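Local coordinates for protein extracellular sialidase/neuraminidase, putative (Aspergillus fumigatus, PDB 2XZI) that hydrolyses terminal sialic-acid-type sugars from glycoconjugates as an exo-sialidase, probably with a preference for the deaminated sugar KDN, at residues Val329-Met341 against Ile349-Gly361. Numbering follows the deposited sequence. Where two conformers were deposited one is given.
Sequences VSGAGHEGGYSSM and IGALVESDFFNDG. With KDM (deamino-alpha-neuraminic acid), chain C; KDM (deamino-alpha-neuraminic acid), chain D.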
loop_
_atom_site.group_PDB
_atom_site.type_symbol
_atom_site.label_atom_id
_atom_site.label_comp_id
_atom_site.label_asym_id
_atom_site.label_seq_id
_atom_site.Cartn_x
_atom_site.Cartn_y
_atom_site.Cartn_z
ATOM N N VAL A 329 -1.365 -16.573 -10.911
ATOM C CA VAL A 329 -0.414 -16.078 -11.900
ATOM C C VAL A 329 0.757 -17.055 -11.964
ATOM O O VAL A 329 1.241 -17.535 -10.933
ATOM C CB VAL A 329 0.120 -14.668 -11.523
ATOM C CG1 VAL A 329 1.212 -14.205 -12.480
ATOM C CG2 VAL A 329 -0.999 -13.666 -11.495
ATOM N N SER A 330 1.209 -17.330 -13.188
ATOM C CA SER A 330 2.351 -18.202 -13.416
ATOM C C SER A 330 3.560 -17.381 -13.860
ATOM O O SER A 330 3.418 -16.395 -14.595
ATOM C CB SER A 330 1.997 -19.261 -14.463
ATOM O OG SER A 330 0.916 -20.058 -14.016
ATOM N N GLY A 331 4.737 -17.788 -13.384
ATOM C CA GLY A 331 6.013 -17.217 -13.820
ATOM C C GLY A 331 6.482 -15.986 -13.066
ATOM O O GLY A 331 7.458 -15.336 -13.469
ATOM N N ALA A 332 5.790 -15.655 -11.976
ATOM C CA ALA A 332 6.104 -14.458 -11.207
ATOM C C ALA A 332 6.336 -14.778 -9.733
ATOM O O ALA A 332 6.246 -13.901 -8.874
ATOM C CB ALA A 332 5.008 -13.422 -11.374
ATOM N N GLY A 333 6.659 -16.033 -9.450
ATOM C CA GLY A 333 7.000 -16.459 -8.110
ATOM C C GLY A 333 5.775 -16.824 -7.308
ATOM O O GLY A 333 4.688 -17.007 -7.861
ATOM N N HIS A 334 5.968 -16.931 -6.000
ATOM C CA HIS A 334 4.895 -17.278 -5.087
ATOM C C HIS A 334 4.191 -16.016 -4.621
ATOM O O HIS A 334 4.786 -15.221 -3.897
ATOM C CB HIS A 334 5.463 -18.027 -3.875
ATOM C CG HIS A 334 6.180 -19.290 -4.230
ATOM N ND1 HIS A 334 5.519 -20.420 -4.660
ATOM C CD2 HIS A 334 7.496 -19.607 -4.207
ATOM C CE1 HIS A 334 6.398 -21.377 -4.899
ATOM N NE2 HIS A 334 7.606 -20.912 -4.631
ATOM N N GLU A 335 2.928 -15.864 -5.007
ATOM C CA GLU A 335 2.140 -14.689 -4.616
ATOM C C GLU A 335 1.876 -14.657 -3.119
ATOM O O GLU A 335 1.486 -15.661 -2.502
ATOM C CB GLU A 335 0.818 -14.641 -5.383
ATOM C CG GLU A 335 -0.008 -13.383 -5.095
ATOM C CD GLU A 335 -1.255 -13.300 -5.938
ATOM O OE1 GLU A 335 -1.831 -14.368 -6.254
ATOM O OE2 GLU A 335 -1.673 -12.169 -6.272
ATOM N N GLY A 336 2.079 -13.486 -2.542
ATOM C CA GLY A 336 1.696 -13.243 -1.176
ATOM C C GLY A 336 2.589 -12.239 -0.506
ATOM O O GLY A 336 3.806 -12.300 -0.624
ATOM N N GLY A 337 1.968 -11.315 0.207
ATOM C CA GLY A 337 2.684 -10.309 0.980
ATOM C C GLY A 337 1.840 -9.052 1.061
ATOM O O GLY A 337 0.599 -9.121 1.178
ATOM N N TYR A 338 2.516 -7.902 0.974
ATOM C CA TYR A 338 1.838 -6.590 1.014
ATOM C C TYR A 338 0.927 -6.405 -0.195
ATOM O O TYR A 338 1.153 -6.991 -1.262
ATOM C CB TYR A 338 2.859 -5.448 1.003
ATOM C CG TYR A 338 3.644 -5.211 2.276
ATOM C CD1 TYR A 338 4.133 -6.266 3.065
ATOM C CD2 TYR A 338 3.949 -3.903 2.662
ATOM C CE1 TYR A 338 4.890 -5.998 4.231
ATOM C CE2 TYR A 338 4.669 -3.641 3.802
ATOM C CZ TYR A 338 5.134 -4.686 4.586
ATOM O OH TYR A 338 5.882 -4.411 5.718
ATOM N N SER A 339 -0.106 -5.579 -0.040
ATOM C CA SER A 339 -1.077 -5.369 -1.099
ATOM C C SER A 339 -1.654 -3.964 -1.051
ATOM O O SER A 339 -1.524 -3.260 -0.048
ATOM C CB SER A 339 -2.206 -6.399 -0.979
ATOM O OG SER A 339 -2.942 -6.165 0.217
ATOM N N SER A 340 -2.301 -3.571 -2.150
ATOM C CA SER A 340 -2.979 -2.281 -2.253
ATOM C C SER A 340 -4.155 -2.425 -3.197
ATOM O O SER A 340 -4.045 -3.112 -4.213
ATOM C CB SER A 340 -2.017 -1.204 -2.761
ATOM O OG SER A 340 -2.601 0.088 -2.707
ATOM N N MET A 341 -5.280 -1.799 -2.851
ATOM C CA MET A 341 -6.458 -1.834 -3.712
ATOM C C MET A 341 -7.005 -0.460 -4.062
ATOM O O MET A 341 -6.959 0.477 -3.253
ATOM C CB MET A 341 -7.610 -2.615 -3.048
ATOM C CG MET A 341 -7.315 -4.078 -2.777
ATOM S SD MET A 341 -8.743 -4.881 -2.030
ATOM C CE MET A 341 -8.747 -4.156 -0.375
ATOM N N ILE A 349 -12.294 -4.014 -8.977
ATOM C CA ILE A 349 -11.275 -3.781 -7.973
ATOM C C ILE A 349 -9.902 -4.040 -8.634
ATOM O O ILE A 349 -9.684 -5.045 -9.320
ATOM C CB ILE A 349 -11.500 -4.680 -6.733
ATOM C CG1 ILE A 349 -12.823 -4.303 -6.021
ATOM C CG2 ILE A 349 -10.345 -4.564 -5.744
ATOM C CD1 ILE A 349 -13.327 -5.345 -5.062
ATOM N N GLY A 350 -8.992 -3.097 -8.475
ATOM C CA GLY A 350 -7.634 -3.264 -8.942
ATOM C C GLY A 350 -6.747 -3.428 -7.738
ATOM O O GLY A 350 -6.794 -2.616 -6.824
ATOM N N ALA A 351 -5.958 -4.494 -7.727
ATOM C CA ALA A 351 -5.107 -4.815 -6.596
ATOM C C ALA A 351 -3.673 -5.062 -7.036
ATOM O O ALA A 351 -3.432 -5.760 -8.022
ATOM C CB ALA A 351 -5.653 -6.025 -5.849
ATOM N N LEU A 352 -2.733 -4.497 -6.288
ATOM C CA LEU A 352 -1.324 -4.855 -6.393
ATOM C C LEU A 352 -1.008 -5.808 -5.270
ATOM O O LEU A 352 -1.427 -5.583 -4.140
ATOM C CB LEU A 352 -0.437 -3.612 -6.277
ATOM C CG LEU A 352 -0.482 -2.619 -7.419
ATOM C CD1 LEU A 352 0.339 -1.400 -7.073
ATOM C CD2 LEU A 352 0.004 -3.235 -8.761
ATOM N N VAL A 353 -0.258 -6.865 -5.583
ATOM C CA VAL A 353 0.078 -7.900 -4.600
ATOM C C VAL A 353 1.531 -8.333 -4.799
ATOM O O VAL A 353 1.947 -8.659 -5.924
ATOM C CB VAL A 353 -0.848 -9.157 -4.714
ATOM C CG1 VAL A 353 -0.644 -10.085 -3.510
ATOM C CG2 VAL A 353 -2.328 -8.766 -4.838
ATOM N N GLU A 354 2.296 -8.325 -3.710
ATOM C CA GLU A 354 3.655 -8.844 -3.723
ATOM C C GLU A 354 3.726 -10.327 -4.054
ATOM O O GLU A 354 2.802 -11.094 -3.757
ATOM C CB GLU A 354 4.314 -8.634 -2.358
ATOM C CG GLU A 354 4.560 -7.185 -2.017
ATOM C CD GLU A 354 5.403 -7.035 -0.735
ATOM O OE1 GLU A 354 5.280 -7.884 0.172
ATOM O OE2 GLU A 354 6.173 -6.065 -0.626
ATOM N N SER A 355 4.847 -10.699 -4.667
ATOM C CA SER A 355 5.173 -12.086 -4.977
ATOM C C SER A 355 6.665 -12.318 -4.731
ATOM O O SER A 355 7.443 -11.401 -4.846
ATOM C CB SER A 355 4.828 -12.363 -6.434
ATOM O OG SER A 355 4.825 -13.746 -6.705
ATOM N N ASP A 356 7.044 -13.558 -4.439
ATOM C CA ASP A 356 8.410 -13.874 -4.013
ATOM C C ASP A 356 8.854 -15.138 -4.696
ATOM O O ASP A 356 8.232 -16.184 -4.539
ATOM C CB ASP A 356 8.409 -14.065 -2.487
ATOM C CG ASP A 356 9.811 -14.226 -1.881
ATOM O OD1 ASP A 356 10.811 -14.453 -2.593
ATOM O OD2 ASP A 356 9.902 -14.140 -0.647
ATOM N N PHE A 357 9.919 -15.029 -5.482
ATOM C CA PHE A 357 10.441 -16.204 -6.171
ATOM C C PHE A 357 11.047 -17.216 -5.202
ATOM O O PHE A 357 11.056 -18.415 -5.498
ATOM C CB PHE A 357 11.451 -15.800 -7.226
ATOM C CG PHE A 357 10.834 -15.299 -8.501
ATOM C CD1 PHE A 357 10.503 -13.954 -8.655
ATOM C CD2 PHE A 357 10.568 -16.176 -9.558
ATOM C CE1 PHE A 357 9.927 -13.482 -9.837
ATOM C CE2 PHE A 357 9.989 -15.715 -10.739
ATOM C CZ PHE A 357 9.668 -14.359 -10.883
ATOM N N PHE A 358 11.531 -16.728 -4.062
ATOM C CA PHE A 358 12.012 -17.580 -2.968
ATOM C C PHE A 358 13.236 -18.422 -3.382
ATOM O O PHE A 358 13.515 -19.472 -2.805
ATOM C CB PHE A 358 10.872 -18.456 -2.434
ATOM C CG PHE A 358 10.994 -18.785 -0.979
ATOM C CD1 PHE A 358 10.856 -17.791 -0.015
ATOM C CD2 PHE A 358 11.224 -20.093 -0.561
ATOM C CE1 PHE A 358 10.958 -18.089 1.344
ATOM C CE2 PHE A 358 11.328 -20.401 0.795
ATOM C CZ PHE A 358 11.190 -19.397 1.748
ATOM N N ASN A 359 13.979 -17.918 -4.364
ATOM C CA ASN A 359 15.175 -18.604 -4.881
ATOM C C ASN A 359 16.315 -18.630 -3.875
ATOM O O ASN A 359 17.214 -19.465 -3.984
ATOM C CB ASN A 359 15.652 -17.945 -6.169
ATOM C CG ASN A 359 15.835 -16.460 -6.010
ATOM O OD1 ASN A 359 14.856 -15.730 -5.842
ATOM N ND2 ASN A 359 17.079 -16.005 -6.019
ATOM N N ASP A 360 16.283 -17.715 -2.910
ATOM C CA ASP A 360 17.263 -17.651 -1.823
ATOM C C ASP A 360 16.554 -17.837 -0.477
ATOM O O ASP A 360 17.038 -17.398 0.571
ATOM C CB ASP A 360 18.037 -16.317 -1.896
ATOM C CG ASP A 360 19.224 -16.243 -0.922
ATOM O OD1 ASP A 360 19.851 -17.298 -0.625
ATOM O OD2 ASP A 360 19.550 -15.112 -0.461
ATOM N N GLY A 361 15.385 -18.480 -0.513
ATOM C CA GLY A 361 14.564 -18.628 0.687
ATOM C C GLY A 361 14.220 -17.274 1.275
ATOM O O GLY A 361 13.834 -16.358 0.549
HETATM C C2 KDM C . 8.869 -5.399 6.446
HETATM C C1 KDM C . 8.123 -6.710 6.232
HETATM C C3 KDM C . 8.905 -4.578 5.144
HETATM C C4 KDM C . 9.008 -3.043 5.385
HETATM C C5 KDM C . 9.424 -2.643 6.806
HETATM C C6 KDM C . 8.451 -3.290 7.822
HETATM C C7 KDM C . 8.915 -3.149 9.280
HETATM C C8 KDM C . 7.822 -3.646 10.244
HETATM C C9 KDM C . 8.290 -3.558 11.687
HETATM O O5 KDM C . 9.475 -1.200 6.948
HETATM O O1A KDM C . 8.033 -7.163 5.066
HETATM O O1B KDM C . 7.667 -7.247 7.269
HETATM O O4 KDM C . 9.964 -2.520 4.462
HETATM O O6 KDM C . 8.225 -4.717 7.566
HETATM O O7 KDM C . 10.106 -3.919 9.465
HETATM O O8 KDM C . 6.637 -2.846 10.123
HETATM O O9 KDM C . 8.459 -2.166 12.002
HETATM O O2 KDM C . 10.195 -5.792 6.822
HETATM C C2 KDM D . 7.432 -16.708 3.882
HETATM C C1 KDM D . 6.212 -16.089 4.603
HETATM C C3 KDM D . 7.093 -17.073 2.418
HETATM C C4 KDM D . 6.922 -15.809 1.549
HETATM C C5 KDM D . 8.108 -14.845 1.721
HETATM C C6 KDM D . 8.355 -14.541 3.216
HETATM C C7 KDM D . 9.531 -13.632 3.635
HETATM C C8 KDM D . 9.544 -13.447 5.176
HETATM C C9 KDM D . 10.728 -12.612 5.716
HETATM O O5 KDM D . 7.856 -13.620 1.013
HETATM O O1A KDM D . 6.431 -15.129 5.381
HETATM O O1B KDM D . 5.086 -16.586 4.363
HETATM O O4 KDM D . 6.801 -16.210 0.179
HETATM O O6 KDM D . 8.569 -15.813 3.906
HETATM O O7 KDM D . 10.775 -14.204 3.203
HETATM O O8 KDM D . 8.309 -12.864 5.613
HETATM O O9 KDM D . 11.144 -11.612 4.776
HETATM O O2 KDM D . 7.831 -17.905 4.566
#
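Tyr338 and Glu354 meet in a bulged antiparallel beta hairpin, whose strands 334-343 and 349-356 form the inner half of a four-stranded propeller blade. Pairing runs from Met341 with Ala351 to His334 with Asp356, but slips by two residues between Ser339-Val353 and Glu335-Ser355, a beta bulge. Inside the bulge, Gly336 N donates to Glu354 O (2.8 Å). There the Glu354 side chain also takes over a backbone role: OE1 accepts from Tyr338 N at 2.9 Å, from above the carboxylate plane. Glu354 CG lies anti to the carbonyl carbon (chi1 -67°), which sets the carboxylate beside the Tyr338 ring, the two planes 32° apart. Glu354 OE2 forms a salt bridge with Arg39 and accepts a hydrogen bond from Ile40 N. At the hairpin's open end Ser355 OG, in one of its two conformers, donates to Ala332 O (2.6 Å), and the Phe357 ring takes Gly333 CA over its face, 4.0 Å from the centroid.

Tyr338 OH lies 3.0 Å from O6 of one deamino-alpha-neuraminic acid and hydrogen-bonds Glu229, consistent with the tyrosine-glutamate pair of sialidases, whose tyrosine is the nucleophile. Asp356 OD2 accepts from O5 of the second sugar at 2.7 Å and pairs with Arg368, while OD1 closes an Asx turn with Phe358 N. Glu354 thus probably serves as a second-shell residue, bridging the Tyr338 backbone and Arg39, which binds the first sugar.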